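Local coordinates for protein nitroreductase (Desulfitobacterium hafniense, PDB 3PXV) that binds flavin mononucleotide as a dimer of the nitroreductase family and probably works as an FMN-dependent oxidoreductase, at residues P24-L29 against V52-E57; L139-G144 against L154-G159; Q46-I51 against G114-T119. All blocks are in the same frame, centred on the assembly; numbering follows the deposited sequence. Where two conformers were deposited one is given.

Interaction 1 (P24-L29 against V52-E57)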
loop_
_atom_site.group_PDB
_atom_site.type_symbol
_atom_site.label_atom_id
_atom_site.label_comp_id
_atom_site.label_asym_id
_atom_site.label_seq_id
_atom_site.Cartn_x
_atom_site.Cartn_y
_atom_site.Cartn_z
ATOM N N PRO B 24 -22.414 3.701 -6.984
ATOM C CA PRO B 24 -22.180 2.274 -7.183
ATOM C C PRO B 24 -23.136 1.493 -6.290
ATOM O O PRO B 24 -23.527 1.983 -5.239
ATOM C CB PRO B 24 -20.739 2.068 -6.718
ATOM C CG PRO B 24 -20.113 3.410 -6.823
ATOM C CD PRO B 24 -21.199 4.407 -6.561
ATOM N N SER B 25 -23.529 0.305 -6.714
ATOM C CA SER B 25 -24.453 -0.508 -5.923
ATOM C C SER B 25 -23.820 -0.980 -4.606
ATOM O O SER B 25 -22.600 -1.073 -4.490
ATOM C CB SER B 25 -24.937 -1.719 -6.746
ATOM O OG SER B 25 -23.870 -2.583 -7.119
ATOM N N ASP B 26 -24.658 -1.264 -3.615
ATOM C CA ASP B 26 -24.201 -1.788 -2.327
ATOM C C ASP B 26 -23.469 -3.098 -2.529
ATOM O O ASP B 26 -22.508 -3.384 -1.827
ATOM C CB ASP B 26 -25.382 -2.013 -1.394
ATOM C CG ASP B 26 -26.037 -0.706 -0.946
ATOM O OD1 ASP B 26 -25.318 0.322 -0.830
ATOM O OD2 ASP B 26 -27.260 -0.719 -0.681
ATOM N N GLU B 27 -23.941 -3.892 -3.484
ATOM C CA GLU B 27 -23.314 -5.170 -3.838
ATOM C C GLU B 27 -21.825 -4.924 -4.127
ATOM O O GLU B 27 -20.953 -5.586 -3.573
ATOM C CB GLU B 27 -24.015 -5.769 -5.075
ATOM C CG GLU B 27 -23.735 -7.252 -5.372
ATOM C CD GLU B 27 -24.411 -7.739 -6.666
ATOM O OE1 GLU B 27 -24.376 -7.004 -7.677
ATOM O OE2 GLU B 27 -24.972 -8.856 -6.673
ATOM N N LEU B 28 -21.541 -3.938 -4.980
ATOM C CA LEU B 28 -20.159 -3.605 -5.343
ATOM C C LEU B 28 -19.377 -2.927 -4.202
ATOM O O LEU B 28 -18.219 -3.232 -3.995
ATOM C CB LEU B 28 -20.124 -2.727 -6.603
ATOM C CG LEU B 28 -20.692 -3.339 -7.889
ATOM C CD1 LEU B 28 -20.841 -2.287 -8.951
ATOM C CD2 LEU B 28 -19.848 -4.503 -8.393
ATOM N N LEU B 29 -19.998 -1.992 -3.492
ATOM C CA LEU B 29 -19.349 -1.330 -2.384
ATOM C C LEU B 29 -18.920 -2.353 -1.336
ATOM O O LEU B 29 -17.837 -2.237 -0.770
ATOM C CB LEU B 29 -20.256 -0.283 -1.730
ATOM C CG LEU B 29 -20.561 0.984 -2.522
ATOM C CD1 LEU B 29 -21.547 1.874 -1.738
ATOM C CD2 LEU B 29 -19.279 1.747 -2.885
ATOM N N VAL B 52 -17.171 3.275 4.576
ATOM C CA VAL B 52 -17.754 3.510 3.245
ATOM C C VAL B 52 -18.729 4.658 3.370
ATOM O O VAL B 52 -19.817 4.487 3.914
ATOM C CB VAL B 52 -18.519 2.258 2.683
ATOM C CG1 VAL B 52 -19.209 2.606 1.375
ATOM C CG2 VAL B 52 -17.574 1.077 2.465
ATOM N N VAL B 53 -18.345 5.819 2.856
ATOM C CA VAL B 53 -19.144 7.014 2.983
ATOM C C VAL B 53 -19.967 7.256 1.731
ATOM O O VAL B 53 -19.427 7.308 0.652
ATOM C CB VAL B 53 -18.254 8.254 3.259
ATOM C CG1 VAL B 53 -19.121 9.475 3.513
ATOM C CG2 VAL B 53 -17.362 8.002 4.444
ATOM N N LYS B 54 -21.276 7.403 1.906
ATOM C CA LYS B 54 -22.221 7.673 0.813
ATOM C C LYS B 54 -23.048 8.946 1.036
ATOM O O LYS B 54 -23.788 9.348 0.159
ATOM C CB LYS B 54 -23.214 6.508 0.651
ATOM C CG LYS B 54 -22.559 5.144 0.509
ATOM C CD LYS B 54 -23.498 4.099 -0.072
ATOM C CE LYS B 54 -24.774 3.935 0.660
ATOM N NZ LYS B 54 -25.655 2.951 -0.014
ATOM N N ASN B 55 -22.911 9.569 2.202
ATOM C CA ASN B 55 -23.690 10.732 2.556
ATOM C C ASN B 55 -23.175 11.963 1.815
ATOM O O ASN B 55 -22.042 12.399 2.048
ATOM C CB ASN B 55 -23.620 10.914 4.063
ATOM C CG ASN B 55 -24.587 11.962 4.578
ATOM O OD1 ASN B 55 -24.295 13.159 4.568
ATOM N ND2 ASN B 55 -25.726 11.506 5.094
ATOM N N LYS B 56 -24.010 12.522 0.937
ATOM C CA LYS B 56 -23.614 13.663 0.103
ATOM C C LYS B 56 -23.298 14.914 0.928
ATOM O O LYS B 56 -22.288 15.592 0.706
ATOM C CB LYS B 56 -24.703 13.974 -0.920
ATOM C CG LYS B 56 -24.272 14.947 -2.025
ATOM C CD LYS B 56 -25.423 15.254 -3.032
ATOM C CE LYS B 56 -24.897 15.995 -4.282
ATOM N NZ LYS B 56 -25.966 16.396 -5.263
ATOM N N GLU B 57 -24.156 15.200 1.891
ATOM C CA GLU B 57 -23.989 16.379 2.720
ATOM C C GLU B 57 -22.617 16.383 3.393
ATOM O O GLU B 57 -21.881 17.366 3.286
ATOM C CB GLU B 57 -25.118 16.477 3.762
ATOM C CG GLU B 57 -25.013 17.662 4.722
ATOM C CD GLU B 57 -25.021 19.005 4.004
ATOM O OE1 GLU B 57 -25.522 19.069 2.857
ATOM O OE2 GLU B 57 -24.526 19.997 4.583
#
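Lys54, just past strand 50-53, reaches Asp26 and Leu29 at the start of helix 26-36, greasy along its stem and charged at its tip. CB points toward the helix, and Lys54 CG already lies near the methyl CD1 of Leu29, 4.1 Å away. Lys54 CD meets the same methyl more closely, at 3.4 Å from Leu29 CD1, a tight fit for two carbons. The chain then bends about the CG-CD bond (chi3 -55°), and this turn carries Lys54 CE to 3.9 Å from Asp26 OD1. Lys54 NZ closes a salt bridge of 2.8 Å with Asp26 OD1, approaching on the syn lone pair. Here the first turn of helix 26-36 packs beside strand 50-53, the outermost of the sheet within this chain of FMN-dependent nitroreductase fold. Ser25 is the N-cap of that helix, its OG accepting a weak bond from Leu28 N, and Asp26 follows where an acidic group would be expected to sit well with the helix dipole. Leu29 CD1 also touches Val52 CG1 at 4.0 Å, so this one methyl is shared by Lys54 and Val52. Lys54 NZ has a second acidic partner, Glu189 of the second subunit; a strand of that subunit pairs in parallel with Val52 and Val53.

Interaction 2 (L139-G144 against L154-G159)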
loop_
_atom_site.group_PDB
_atom_site.type_symbol
_atom_site.label_atom_id
_atom_site.label_comp_id
_atom_site.label_asym_id
_atom_site.label_seq_id
_atom_site.Cartn_x
_atom_site.Cartn_y
_atom_site.Cartn_z
ATOM N N LEU B 139 -7.705 17.338 4.434
ATOM C CA LEU B 139 -7.765 18.766 4.703
ATOM C C LEU B 139 -9.003 19.150 5.537
ATOM O O LEU B 139 -9.026 20.193 6.177
ATOM C CB LEU B 139 -7.726 19.555 3.390
ATOM C CG LEU B 139 -6.437 19.508 2.580
ATOM C CD1 LEU B 139 -6.608 20.197 1.194
ATOM C CD2 LEU B 139 -5.303 20.145 3.364
ATOM N N ALA B 140 -10.010 18.280 5.570
ATOM C CA ALA B 140 -11.205 18.523 6.373
ATOM C C ALA B 140 -10.886 18.557 7.877
ATOM O O ALA B 140 -11.621 19.152 8.649
ATOM C CB ALA B 140 -12.242 17.468 6.080
ATOM N N PHE B 141 -9.782 17.936 8.272
ATOM C CA PHE B 141 -9.391 17.827 9.674
ATOM C C PHE B 141 -8.244 18.737 10.049
ATOM O O PHE B 141 -7.947 18.903 11.222
ATOM C CB PHE B 141 -8.882 16.410 9.936
ATOM C CG PHE B 141 -9.869 15.329 9.594
ATOM C CD1 PHE B 141 -9.970 14.849 8.316
ATOM C CD2 PHE B 141 -10.678 14.778 10.573
ATOM C CE1 PHE B 141 -10.858 13.869 8.006
ATOM C CE2 PHE B 141 -11.569 13.803 10.258
ATOM C CZ PHE B 141 -11.659 13.352 8.968
ATOM N N ALA B 142 -7.624 19.330 9.040
ATOM C CA ALA B 142 -6.364 20.047 9.197
ATOM C C ALA B 142 -6.330 21.227 10.135
ATOM O O ALA B 142 -5.326 21.437 10.785
ATOM C CB ALA B 142 -5.794 20.432 7.818
ATOM N N SER B 143 -7.398 22.005 10.212
ATOM C CA SER B 143 -7.416 23.177 11.100
ATOM C C SER B 143 -7.555 22.755 12.553
ATOM O O SER B 143 -7.232 23.520 13.454
ATOM C CB SER B 143 -8.571 24.106 10.734
ATOM O OG SER B 143 -9.817 23.552 11.126
ATOM N N GLY B 144 -8.057 21.539 12.767
ATOM C CA GLY B 144 -8.319 21.028 14.101
ATOM C C GLY B 144 -9.660 21.511 14.661
ATOM O O GLY B 144 -10.175 20.954 15.642
ATOM N N LEU B 154 -18.066 10.523 10.936
ATOM C CA LEU B 154 -17.546 9.390 10.141
ATOM C C LEU B 154 -17.511 8.116 10.957
ATOM O O LEU B 154 -17.546 7.037 10.404
ATOM C CB LEU B 154 -16.154 9.703 9.612
ATOM C CG LEU B 154 -16.150 10.705 8.459
ATOM C CD1 LEU B 154 -14.784 11.346 8.270
ATOM C CD2 LEU B 154 -16.631 10.026 7.177
ATOM N N GLY B 155 -17.445 8.262 12.279
ATOM C CA GLY B 155 -17.384 7.143 13.189
ATOM C C GLY B 155 -15.974 6.635 13.433
ATOM O O GLY B 155 -15.784 5.467 13.713
ATOM N N PHE B 156 -14.981 7.507 13.336
ATOM C CA PHE B 156 -13.596 7.138 13.615
ATOM C C PHE B 156 -13.472 6.584 15.033
ATOM O O PHE B 156 -14.162 7.054 15.932
ATOM C CB PHE B 156 -12.715 8.398 13.591
ATOM C CG PHE B 156 -12.242 8.826 12.240
ATOM C CD1 PHE B 156 -12.901 8.458 11.069
ATOM C CD2 PHE B 156 -11.175 9.706 12.153
ATOM C CE1 PHE B 156 -12.448 8.895 9.834
ATOM C CE2 PHE B 156 -10.729 10.166 10.932
ATOM C CZ PHE B 156 -11.368 9.767 9.765
ATOM N N PRO B 157 -12.577 5.606 15.251
ATOM C CA PRO B 157 -12.328 5.218 16.643
ATOM C C PRO B 157 -11.568 6.345 17.351
ATOM O O PRO B 157 -10.804 7.083 16.703
ATOM C CB PRO B 157 -11.428 3.976 16.527
ATOM C CG PRO B 157 -11.496 3.539 15.100
ATOM C CD PRO B 157 -11.931 4.703 14.279
ATOM N N GLU B 158 -11.744 6.452 18.665
ATOM C CA GLU B 158 -11.086 7.495 19.448
ATOM C C GLU B 158 -9.581 7.444 19.247
ATOM O O GLU B 158 -8.978 6.380 19.316
ATOM C CB GLU B 158 -11.391 7.343 20.942
ATOM C CG GLU B 158 -11.155 8.643 21.751
ATOM C CD GLU B 158 -11.292 8.449 23.263
ATOM O OE1 GLU B 158 -10.793 7.413 23.779
ATOM O OE2 GLU B 158 -11.876 9.346 23.931
ATOM N N GLY B 159 -8.971 8.597 18.997
ATOM C CA GLY B 159 -7.525 8.640 18.803
ATOM C C GLY B 159 -7.048 8.479 17.370
ATOM O O GLY B 159 -5.941 8.874 17.057
#
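Phe141 and Phe156 reach toward each other from opposite directions, and their rings lie almost parallel, the planes 17° apart. The rings are slid so far past one another that they scarcely overlap: the centroids stand 5.4 Å apart, and the touching is done by the outer carbons, Phe141 CZ with Phe156 CZ at 3.7 Å and Phe141 CE2 with Phe156 CE2 at 3.8 Å. In Phe141, CG stands anti to the carbonyl carbon (chi1 -57°), which sends the ring out from its type I turn, residues 141-144, across to the other loop. Leu154 meets it at the edge, its methyl CD1 close to the ring plane and 3.8 Å from Phe141 CZ. Gly155, whose positive phi would jam a side chain against the preceding carbonyl, ends helix 147-154 in a Schellman motif. The loops before and after this helix are joined through the rings, both of which touch Ser151; Phe156 also packs on Ile51 and Val98 of the sheet. With Phe141 cut back to an alanine, the outer carbons of Phe156 and the methyl of Leu154 are likely to lose their shared partner. Lacking any hydrogen bond across it, the contact probably rests on van der Waals contact and partial exclusion of water, with little stacking.

Interaction 3 (Q46-I51 against G114-T119)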
loop_
_atom_site.group_PDB
_atom_site.type_symbol
_atom_site.label_atom_id
_atom_site.label_comp_id
_atom_site.label_asym_id
_atom_site.label_seq_id
_atom_site.Cartn_x
_atom_site.Cartn_y
_atom_site.Cartn_z
ATOM N N GLN B 46 -3.740 -4.424 11.939
ATOM C CA GLN B 46 -4.931 -3.829 11.320
ATOM C C GLN B 46 -5.332 -2.532 12.034
ATOM O O GLN B 46 -6.470 -2.364 12.463
ATOM C CB GLN B 46 -6.095 -4.842 11.328
ATOM C CG GLN B 46 -5.804 -6.172 10.575
ATOM C CD GLN B 46 -6.996 -7.141 10.574
ATOM O OE1 GLN B 46 -8.182 -6.737 10.687
ATOM N NE2 GLN B 46 -6.688 -8.427 10.445
ATOM N N ALA B 47 -4.379 -1.606 12.123
ATOM C CA ALA B 47 -4.579 -0.327 12.796
ATOM C C ALA B 47 -5.273 0.663 11.855
ATOM O O ALA B 47 -4.820 1.778 11.648
ATOM C CB ALA B 47 -3.227 0.224 13.286
ATOM N N TRP B 48 -6.385 0.208 11.294
ATOM C CA TRP B 48 -7.187 0.969 10.382
ATOM C C TRP B 48 -8.651 0.622 10.503
ATOM O O TRP B 48 -9.000 -0.222 11.319
ATOM C CB TRP B 48 -6.721 0.746 8.954
ATOM C CG TRP B 48 -6.195 -0.623 8.547
ATOM C CD1 TRP B 48 -4.938 -0.881 8.171
ATOM C CD2 TRP B 48 -6.923 -1.853 8.359
ATOM N NE1 TRP B 48 -4.803 -2.189 7.793
ATOM C CE2 TRP B 48 -6.014 -2.805 7.884
ATOM C CE3 TRP B 48 -8.248 -2.236 8.538
ATOM C CZ2 TRP B 48 -6.378 -4.128 7.609
ATOM C CZ3 TRP B 48 -8.608 -3.549 8.265
ATOM C CH2 TRP B 48 -7.679 -4.474 7.801
ATOM N N ARG B 49 -9.503 1.334 9.762
ATOM C CA ARG B 49 -10.930 0.997 9.646
ATOM C C ARG B 49 -11.334 1.308 8.208
ATOM O O ARG B 49 -10.686 2.122 7.550
ATOM C CB ARG B 49 -11.835 1.811 10.577
ATOM C CG ARG B 49 -11.639 1.615 12.060
ATOM C CD ARG B 49 -12.032 0.217 12.540
ATOM N NE ARG B 49 -11.878 0.140 13.996
ATOM C CZ ARG B 49 -10.716 -0.009 14.647
ATOM N NH1 ARG B 49 -9.569 -0.101 13.990
ATOM N NH2 ARG B 49 -10.703 -0.050 15.977
ATOM N N VAL B 50 -12.415 0.683 7.744
ATOM C CA VAL B 50 -12.898 0.878 6.377
ATOM C C VAL B 50 -14.293 1.506 6.477
ATOM O O VAL B 50 -15.281 0.805 6.739
ATOM C CB VAL B 50 -12.905 -0.462 5.606
ATOM C CG1 VAL B 50 -13.535 -0.333 4.222
ATOM C CG2 VAL B 50 -11.497 -0.986 5.512
ATOM N N ILE B 51 -14.355 2.832 6.297
ATOM C CA ILE B 51 -15.589 3.577 6.409
ATOM C C ILE B 51 -16.093 3.928 5.010
ATOM O O ILE B 51 -15.507 4.773 4.335
ATOM C CB ILE B 51 -15.363 4.862 7.258
ATOM C CG1 ILE B 51 -14.805 4.495 8.628
ATOM C CG2 ILE B 51 -16.668 5.658 7.428
ATOM C CD1 ILE B 51 -14.423 5.665 9.441
ATOM N N GLY B 114 -1.380 2.300 3.045
ATOM C CA GLY B 114 -1.187 2.272 1.594
ATOM C C GLY B 114 -1.499 0.907 1.011
ATOM O O GLY B 114 -2.027 0.796 -0.079
ATOM N N ILE B 115 -1.163 -0.139 1.767
ATOM C CA ILE B 115 -1.463 -1.500 1.359
ATOM C C ILE B 115 -2.952 -1.668 1.201
ATOM O O ILE B 115 -3.409 -2.276 0.249
ATOM C CB ILE B 115 -0.956 -2.497 2.377
ATOM C CG1 ILE B 115 0.575 -2.540 2.297
ATOM C CG2 ILE B 115 -1.587 -3.878 2.132
ATOM C CD1 ILE B 115 1.263 -3.500 3.260
ATOM N N LEU B 116 -3.724 -1.121 2.133
ATOM C CA LEU B 116 -5.158 -1.277 2.066
ATOM C C LEU B 116 -5.784 -0.400 0.964
ATOM O O LEU B 116 -6.701 -0.856 0.252
ATOM C CB LEU B 116 -5.760 -1.014 3.432
ATOM C CG LEU B 116 -7.275 -1.114 3.662
ATOM C CD1 LEU B 116 -7.553 -1.491 5.090
ATOM C CD2 LEU B 116 -7.973 0.212 3.281
ATOM N N CYS B 117 -5.299 0.839 0.811
ATOM C CA CYS B 117 -5.869 1.723 -0.201
ATOM C C CYS B 117 -5.660 1.172 -1.595
ATOM O O CYS B 117 -6.547 1.282 -2.423
ATOM C CB CYS B 117 -5.386 3.166 -0.047
ATOM S SG CYS B 117 -6.143 3.900 1.446
ATOM N N GLN B 118 -4.501 0.561 -1.851
ATOM C CA GLN B 118 -4.233 -0.071 -3.159
ATOM C C GLN B 118 -5.158 -1.276 -3.325
ATOM O O GLN B 118 -5.691 -1.501 -4.404
ATOM C CB GLN B 118 -2.753 -0.457 -3.324
ATOM C CG GLN B 118 -2.388 -1.159 -4.621
ATOM C CD GLN B 118 -2.602 -0.337 -5.889
ATOM O OE1 GLN B 118 -3.279 0.663 -5.876
ATOM N NE2 GLN B 118 -2.027 -0.784 -7.000
ATOM N N THR B 119 -5.381 -2.039 -2.263
ATOM C CA THR B 119 -6.293 -3.182 -2.372
ATOM C C THR B 119 -7.694 -2.700 -2.784
ATOM O O THR B 119 -8.349 -3.301 -3.649
ATOM C CB THR B 119 -6.360 -3.938 -1.090
ATOM O OG1 THR B 119 -5.035 -4.335 -0.727
ATOM C CG2 THR B 119 -7.263 -5.166 -1.241
#
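Trp48 and Leu116 meet through two different first torsions. In Trp48, CG sits between the backbone N and the carbonyl carbon, chi1 35°, and the indole swings toward helix 106-126; in Leu116, CG is anti to the backbone N, chi1 -180°, which extends the side chain to the indole. Leu116 CD1 lies over the six-membered ring of Trp48, 3.4 Å from its centroid, a CH-pi contact. Its nearest ring atoms are those of the fused bond, Trp48 CD2 at 3.3 Å and CE2 at 3.4 Å from Leu116 CD1. The other face of the indole is met by Gln46 CA, offset toward the rim; a broad flat ring suits a place between two surfaces. Val50, branched at CB, adds its methyl CG2, 4.0 Å from the same Leu116 CD1. Arg49 NH1 donates to Trp48 O at 2.7 Å from above the carbonyl plane. One turn along the helix, Thr119 OG1 bonds to Ile115 O. Ile115 belongs to the FMN pocket, while Leu116 touches Val99 of strand 95-101 and Ala36 of helix 26-36. Helix 106-126 thus packs against both the sheet and helix 26-36, and Val50 begins strand 50-53, which pairs in parallel with a strand of the second subunit.

In the fold
Interactions 1 and 3 share strand 50-53, on which interaction 2 packs. Interaction 3 uses its start and interaction 1 its end, with centres about 17 Å apart; along the chain their segments alternate, 24-29, 46-51, 52-57 and 114-119, while interaction 2 follows both. Its centre lies about 20 Å from that of interaction 1 and 16 Å from that of interaction 3, yet it touches each: Leu154 packs on Val53, Phe156 on Ile51 and Pro157 on Arg49. Helices 26-36 and 106-126 are therefore joined to this strand by interactions 1 and 3, while interaction 2 adds the loops around helix 147-154. Interactions 1 and 3 also touch the second subunit, a strand of which continues the sheet, linking each subunit's core to the dimer interface.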